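Local coordinates for protein monothiol glutaredoxin-S14, chloroplastic (Arabidopsis thaliana, PDB 3IPZ) that binds a [2Fe-2S] cluster as a bridged homodimer of a chloroplast monothiol glutaredoxin and may donate it to other proteins, at residues A[19-25]-A[73-79]; A[42-46]-A[94-100]. One frame throughout, in Å; residues are numbered along the deposited sequence.

Contact 1 (A[19-25]-A[73-79])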
loop_
_atom_site.group_PDB
_atom_site.type_symbol
_atom_site.label_atom_id
_atom_site.label_comp_id
_atom_site.label_asym_id
_atom_site.label_seq_id
_atom_site.Cartn_x
_atom_site.Cartn_y
_atom_site.Cartn_z
ATOM N N LYS A 19 4.445 9.697 0.848
ATOM C CA LYS A 19 5.324 9.084 -0.143
ATOM C C LYS A 19 5.049 7.594 -0.248
ATOM O O LYS A 19 5.019 7.041 -1.348
ATOM C CB LYS A 19 6.796 9.292 0.229
ATOM C CG LYS A 19 7.254 10.742 0.268
ATOM C CD LYS A 19 7.210 11.376 -1.102
ATOM C CE LYS A 19 7.679 12.816 -1.048
ATOM N NZ LYS A 19 7.727 13.388 -2.415
ATOM N N VAL A 20 4.859 6.950 0.900
ATOM C CA VAL A 20 4.594 5.519 0.949
ATOM C C VAL A 20 3.348 5.238 1.793
ATOM O O VAL A 20 3.316 5.538 2.986
ATOM C CB VAL A 20 5.794 4.751 1.548
ATOM C CG1 VAL A 20 5.518 3.240 1.526
ATOM C CG2 VAL A 20 7.071 5.077 0.761
ATOM N N VAL A 21 2.329 4.661 1.162
ATOM C CA VAL A 21 1.068 4.331 1.830
ATOM C C VAL A 21 0.766 2.836 1.684
ATOM O O VAL A 21 0.696 2.299 0.575
ATOM C CB VAL A 21 -0.106 5.147 1.225
ATOM C CG1 VAL A 21 -1.432 4.713 1.840
ATOM C CG2 VAL A 21 0.127 6.632 1.450
ATOM N N LEU A 22 0.576 2.171 2.816
ATOM C CA LEU A 22 0.295 0.744 2.833
ATOM C C LEU A 22 -1.135 0.430 3.265
ATOM O O LEU A 22 -1.556 0.812 4.346
ATOM C CB LEU A 22 1.247 0.065 3.806
ATOM C CG LEU A 22 1.568 -1.419 3.747
ATOM C CD1 LEU A 22 1.548 -1.935 5.168
ATOM C CD2 LEU A 22 0.606 -2.168 2.864
ATOM N N PHE A 23 -1.883 -0.268 2.424
ATOM C CA PHE A 23 -3.235 -0.663 2.800
ATOM C C PHE A 23 -3.098 -2.103 3.272
ATOM O O PHE A 23 -2.733 -2.972 2.505
ATOM C CB PHE A 23 -4.176 -0.533 1.607
ATOM C CG PHE A 23 -4.398 0.889 1.193
ATOM C CD1 PHE A 23 -3.750 1.418 0.077
ATOM C CD2 PHE A 23 -5.214 1.723 1.957
ATOM C CE1 PHE A 23 -3.905 2.754 -0.275
ATOM C CE2 PHE A 23 -5.383 3.068 1.618
ATOM C CZ PHE A 23 -4.725 3.588 0.498
ATOM N N MET A 24 -3.381 -2.338 4.549
ATOM C CA MET A 24 -3.213 -3.660 5.137
ATOM C C MET A 24 -4.375 -4.163 5.980
ATOM O O MET A 24 -5.380 -3.476 6.180
ATOM C CB MET A 24 -1.968 -3.651 6.024
ATOM C CG MET A 24 -2.085 -2.686 7.189
ATOM S SD MET A 24 -0.578 -2.503 8.185
ATOM C CE MET A 24 -0.420 -4.183 8.855
ATOM N N LYS A 25 -4.218 -5.390 6.463
ATOM C CA LYS A 25 -5.200 -6.011 7.333
ATOM C C LYS A 25 -4.603 -5.809 8.716
ATOM O O LYS A 25 -3.610 -6.449 9.084
ATOM C CB LYS A 25 -5.343 -7.495 6.999
ATOM C CG LYS A 25 -5.979 -7.718 5.636
ATOM C CD LYS A 25 -6.241 -9.170 5.355
ATOM C CE LYS A 25 -6.983 -9.322 4.043
ATOM N NZ LYS A 25 -7.190 -10.762 3.694
ATOM N N THR A 73 -6.608 -8.331 -3.400
ATOM C CA THR A 73 -6.337 -8.416 -1.969
ATOM C C THR A 73 -5.450 -7.343 -1.397
ATOM O O THR A 73 -5.136 -6.344 -2.036
ATOM C CB THR A 73 -5.658 -9.722 -1.542
ATOM O OG1 THR A 73 -5.481 -10.578 -2.672
ATOM C CG2 THR A 73 -6.477 -10.390 -0.435
ATOM N N PHE A 74 -5.039 -7.609 -0.163
ATOM C CA PHE A 74 -4.180 -6.737 0.597
ATOM C C PHE A 74 -3.198 -7.636 1.311
ATOM O O PHE A 74 -3.515 -8.780 1.643
ATOM C CB PHE A 74 -5.013 -5.925 1.596
ATOM C CG PHE A 74 -6.049 -5.076 0.939
ATOM C CD1 PHE A 74 -7.310 -5.583 0.666
ATOM C CD2 PHE A 74 -5.735 -3.788 0.515
ATOM C CE1 PHE A 74 -8.244 -4.819 -0.028
ATOM C CE2 PHE A 74 -6.662 -3.018 -0.177
ATOM C CZ PHE A 74 -7.918 -3.535 -0.450
ATOM N N PRO A 75 -2.014 -7.112 1.626
ATOM C CA PRO A 75 -1.556 -5.743 1.368
ATOM C C PRO A 75 -1.450 -5.213 -0.054
ATOM O O PRO A 75 -1.186 -5.933 -1.012
ATOM C CB PRO A 75 -0.203 -5.711 2.065
ATOM C CG PRO A 75 0.309 -7.098 1.807
ATOM C CD PRO A 75 -0.910 -7.940 2.147
ATOM N N GLN A 76 -1.645 -3.908 -0.149
ATOM C CA GLN A 76 -1.535 -3.157 -1.381
ATOM C C GLN A 76 -0.604 -2.000 -1.017
ATOM O O GLN A 76 -0.900 -1.224 -0.115
ATOM C CB GLN A 76 -2.906 -2.626 -1.824
ATOM C CG GLN A 76 -3.708 -3.611 -2.650
ATOM C CD GLN A 76 -5.035 -3.051 -3.132
ATOM O OE1 GLN A 76 -5.181 -1.848 -3.341
ATOM N NE2 GLN A 76 -6.006 -3.934 -3.330
ATOM N N LEU A 77 0.518 -1.894 -1.718
ATOM C CA LEU A 77 1.495 -0.850 -1.445
ATOM C C LEU A 77 1.525 0.232 -2.502
ATOM O O LEU A 77 1.574 -0.047 -3.697
ATOM C CB LEU A 77 2.896 -1.460 -1.322
ATOM C CG LEU A 77 4.087 -0.538 -1.007
ATOM C CD1 LEU A 77 3.921 0.087 0.382
ATOM C CD2 LEU A 77 5.380 -1.352 -1.063
ATOM N N TYR A 78 1.479 1.478 -2.052
ATOM C CA TYR A 78 1.549 2.618 -2.951
ATOM C C TYR A 78 2.832 3.410 -2.654
ATOM O O TYR A 78 3.222 3.581 -1.488
ATOM C CB TYR A 78 0.324 3.527 -2.776
ATOM C CG TYR A 78 -0.887 3.085 -3.569
ATOM C CD1 TYR A 78 -1.719 2.052 -3.111
ATOM C CD2 TYR A 78 -1.193 3.692 -4.793
ATOM C CE1 TYR A 78 -2.836 1.637 -3.864
ATOM C CE2 TYR A 78 -2.290 3.291 -5.545
ATOM C CZ TYR A 78 -3.108 2.263 -5.080
ATOM O OH TYR A 78 -4.173 1.862 -5.859
ATOM N N ILE A 79 3.487 3.880 -3.713
ATOM C CA ILE A 79 4.711 4.661 -3.580
ATOM C C ILE A 79 4.638 5.784 -4.595
ATOM O O ILE A 79 4.424 5.530 -5.784
ATOM C CB ILE A 79 5.969 3.812 -3.871
ATOM C CG1 ILE A 79 6.045 2.636 -2.905
ATOM C CG2 ILE A 79 7.217 4.660 -3.721
ATOM C CD1 ILE A 79 6.995 1.515 -3.326
#
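At the edge of the F23 ring, near its plane, lies Y78 CD1, 3.6 Å from F23 CE1; the pair as a whole is oblique. V21 O sits at the edge of the Y78 ring, near its plane. These aromatics fill the face covered by helices 5-15 and 59-69. One face of the F74 ring carries the amide nitrogen of Q76, offset toward the rim, while F23 O sits at the ring's edge, 3.7 Å from F74 CD2. That amide is held by a hydrogen bond from Q76 NE2 to T73 O (2.9 Å), and Q76 OE1 bonds to S69. The backbones belong to the thioredoxin fold, in which strands 20-24 and 76-79 run antiparallel at the centre of the sheet. V21 and Y78 exchange two hydrogen bonds, as do F23 and Q76; F23 N to Q76 O is nearly straight at 173°. Branched apolar chains suit the other, buried face: V20 CG1, anti to the backbone N (chi1 -177°), reaches L77 CD1 at 3.7 Å, and L22 CD2 packs on P75 CB at 3.7 Å. The cis peptide before P75 marks the cis-proline loop of the thioredoxin fold, which helix 34-45 covers. K25 and F74 probably contribute to the glutathione site, as in related glutaredoxins.

Contact 2 (A[42-46]-A[94-100])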
loop_
_atom_site.group_PDB
_atom_site.type_symbol
_atom_site.label_atom_id
_atom_site.label_comp_id
_atom_site.label_asym_id
_atom_site.label_seq_id
_atom_site.Cartn_x
_atom_site.Cartn_y
_atom_site.Cartn_z
ATOM N N ILE A 42 9.216 -5.617 5.806
ATOM C CA ILE A 42 10.062 -5.189 4.696
ATOM C C ILE A 42 10.295 -3.688 4.875
ATOM O O ILE A 42 11.433 -3.219 4.878
ATOM C CB ILE A 42 9.379 -5.377 3.303
ATOM C CG1 ILE A 42 9.091 -6.842 3.018
ATOM C CG2 ILE A 42 10.261 -4.827 2.213
ATOM C CD1 ILE A 42 10.293 -7.830 3.035
ATOM N N LEU A 43 9.200 -2.943 5.022
ATOM C CA LEU A 43 9.271 -1.491 5.168
ATOM C C LEU A 43 10.029 -1.032 6.405
ATOM O O LEU A 43 10.697 -0.001 6.373
ATOM C CB LEU A 43 7.865 -0.875 5.162
ATOM C CG LEU A 43 7.059 -1.018 3.867
ATOM C CD1 LEU A 43 5.721 -0.351 4.044
ATOM C CD2 LEU A 43 7.811 -0.399 2.691
ATOM N N LYS A 44 9.920 -1.779 7.497
ATOM C CA LYS A 44 10.646 -1.414 8.708
ATOM C C LYS A 44 12.146 -1.681 8.512
ATOM O O LYS A 44 12.986 -0.922 8.992
ATOM C CB LYS A 44 10.120 -2.195 9.917
ATOM C CG LYS A 44 8.760 -1.718 10.431
ATOM C CD LYS A 44 8.409 -2.357 11.776
ATOM C CE LYS A 44 7.090 -1.819 12.327
ATOM N NZ LYS A 44 6.773 -2.333 13.692
ATOM N N ASN A 45 12.466 -2.755 7.793
ATOM C CA ASN A 45 13.845 -3.128 7.504
ATOM C C ASN A 45 14.571 -2.010 6.743
ATOM O O ASN A 45 15.725 -1.675 7.048
ATOM C CB ASN A 45 13.859 -4.408 6.662
ATOM C CG ASN A 45 15.258 -4.784 6.177
ATOM O OD1 ASN A 45 16.016 -5.446 6.886
ATOM N ND2 ASN A 45 15.607 -4.352 4.966
ATOM N N LEU A 46 13.884 -1.432 5.760
ATOM C CA LEU A 46 14.453 -0.372 4.924
ATOM C C LEU A 46 14.456 1.007 5.563
ATOM O O LEU A 46 14.987 1.955 4.987
ATOM C CB LEU A 46 13.711 -0.292 3.587
ATOM C CG LEU A 46 13.626 -1.581 2.760
ATOM C CD1 LEU A 46 12.895 -1.294 1.463
ATOM C CD2 LEU A 46 15.018 -2.121 2.471
ATOM N N PHE A 94 11.779 -6.456 -3.331
ATOM C CA PHE A 94 12.624 -6.277 -2.161
ATOM C C PHE A 94 13.923 -7.066 -2.360
ATOM O O PHE A 94 15.015 -6.523 -2.206
ATOM C CB PHE A 94 11.908 -6.771 -0.908
ATOM C CG PHE A 94 12.775 -6.772 0.314
ATOM C CD1 PHE A 94 13.354 -5.593 0.768
ATOM C CD2 PHE A 94 13.015 -7.949 1.010
ATOM C CE1 PHE A 94 14.164 -5.588 1.907
ATOM C CE2 PHE A 94 13.826 -7.957 2.152
ATOM C CZ PHE A 94 14.399 -6.773 2.599
ATOM N N LYS A 95 13.790 -8.346 -2.698
ATOM C CA LYS A 95 14.941 -9.216 -2.944
ATOM C C LYS A 95 15.781 -8.667 -4.092
ATOM O O LYS A 95 17.007 -8.735 -4.094
ATOM C CB LYS A 95 14.475 -10.618 -3.334
ATOM C CG LYS A 95 13.682 -11.358 -2.275
ATOM C CD LYS A 95 13.229 -12.708 -2.822
ATOM C CE LYS A 95 12.345 -13.465 -1.838
ATOM N NZ LYS A 95 11.739 -14.671 -2.481
ATOM N N THR A 96 15.088 -8.111 -5.066
ATOM C CA THR A 96 15.689 -7.564 -6.262
ATOM C C THR A 96 16.376 -6.209 -6.101
ATOM O O THR A 96 17.329 -5.899 -6.827
ATOM C CB THR A 96 14.595 -7.486 -7.329
ATOM O OG1 THR A 96 14.829 -8.494 -8.317
ATOM C CG2 THR A 96 14.512 -6.124 -7.941
ATOM N N GLY A 97 15.895 -5.400 -5.162
ATOM C CA GLY A 97 16.465 -4.080 -4.960
ATOM C C GLY A 97 15.621 -3.012 -5.643
ATOM O O GLY A 97 15.825 -1.808 -5.427
ATOM N N GLU A 98 14.672 -3.453 -6.475
ATOM C CA GLU A 98 13.761 -2.551 -7.196
ATOM C C GLU A 98 12.847 -1.763 -6.230
ATOM O O GLU A 98 12.478 -0.618 -6.489
ATOM C CB GLU A 98 12.907 -3.361 -8.172
ATOM C CG GLU A 98 11.898 -2.548 -8.975
ATOM C CD GLU A 98 10.987 -3.425 -9.835
ATOM O OE1 GLU A 98 11.512 -4.333 -10.518
ATOM O OE2 GLU A 98 9.756 -3.204 -9.836
ATOM N N LEU A 99 12.485 -2.392 -5.119
ATOM C CA LEU A 99 11.647 -1.754 -4.116
ATOM C C LEU A 99 12.386 -0.515 -3.586
ATOM O O LEU A 99 11.825 0.572 -3.504
ATOM C CB LEU A 99 11.392 -2.728 -2.959
ATOM C CG LEU A 99 10.111 -2.576 -2.131
ATOM C CD1 LEU A 99 10.390 -3.093 -0.749
ATOM C CD2 LEU A 99 9.646 -1.142 -2.065
ATOM N N GLN A 100 13.653 -0.694 -3.229
ATOM C CA GLN A 100 14.462 0.400 -2.707
ATOM C C GLN A 100 14.623 1.513 -3.733
ATOM O O GLN A 100 14.497 2.698 -3.407
ATOM C CB GLN A 100 15.827 -0.120 -2.260
ATOM C CG GLN A 100 15.738 -1.137 -1.133
ATOM C CD GLN A 100 15.492 -2.577 -1.602
ATOM O OE1 GLN A 100 14.771 -2.833 -2.573
ATOM N NE2 GLN A 100 16.085 -3.525 -0.888
#
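The C-terminal part of helix 34-45 packs against the bend between helices 87-96 and 98-108, where I42, N45 and L46 meet F94 and L99. I42 approaches F94 from the opposite direction and sets its CD1 over one face of the ring, a CH-pi contact 3.8 Å from the centroid and 28° off the normal. With I42 CG1 anti to the carbonyl carbon (chi1 -63°), CD1 lies over the CD2 side of the ring while CG2 faces F94 CD1 and also meets L99 CD1 at 3.4 Å. Both methyls of the branched isoleucine thus lie on the F94 ring, and CG2 reaches L99 as well.

In this thioredoxin-fold domain the two C-terminal helices are separated by G97, whose positive phi ends helix 87-96 and which is also the N-cap residue of helix 98-108. It is a backbone geometry that glycine adopts readily, having no CB to crowd the preceding carbonyl oxygen. The bend lets F94 and L99, from successive helices, face the same partner. The side chain of I42 is about 7 Å from that of C87, a glutathione-binding residue by similarity.

L46 CD2 lies in the plane of the F94 ring, at its edge, 3.6 Å from F94 CE1; its other methyl, CD1, touches L99 CD1 at 3.8 Å. N45 crosses F94 at about a right angle, its amide plane turned 85° from the ring, and N45 ND2 comes within 3.6 Å of F94 CZ. Asparagine suits this solvent-exposed border of the apolar patch. The aliphatic part of Q100 flanks L46, with Q100 CG 3.8 Å from L46 CD2.

Contact 1 lies at the centre of the folded chain and contact 2 toward its periphery, their centres about 14 Å apart. Along the sequence their segments alternate: strand 20-24, helix 34-45, strand 76-79, then the 94-100 bend, so each contact joins an early element to a late one. They share the apolar layer between the sheet and these helices. I79 CD1 packs on L99 CD2 at 4.0 Å, and L43 CD1 approaches both L77 CD1 (4.1 Å) and L22 CG (4.3 Å). The core strands are thereby tied to helix 34-45, whose start is next to C33, an inferred ligand of the [2Fe-2S] cluster, and to the C-terminal helices.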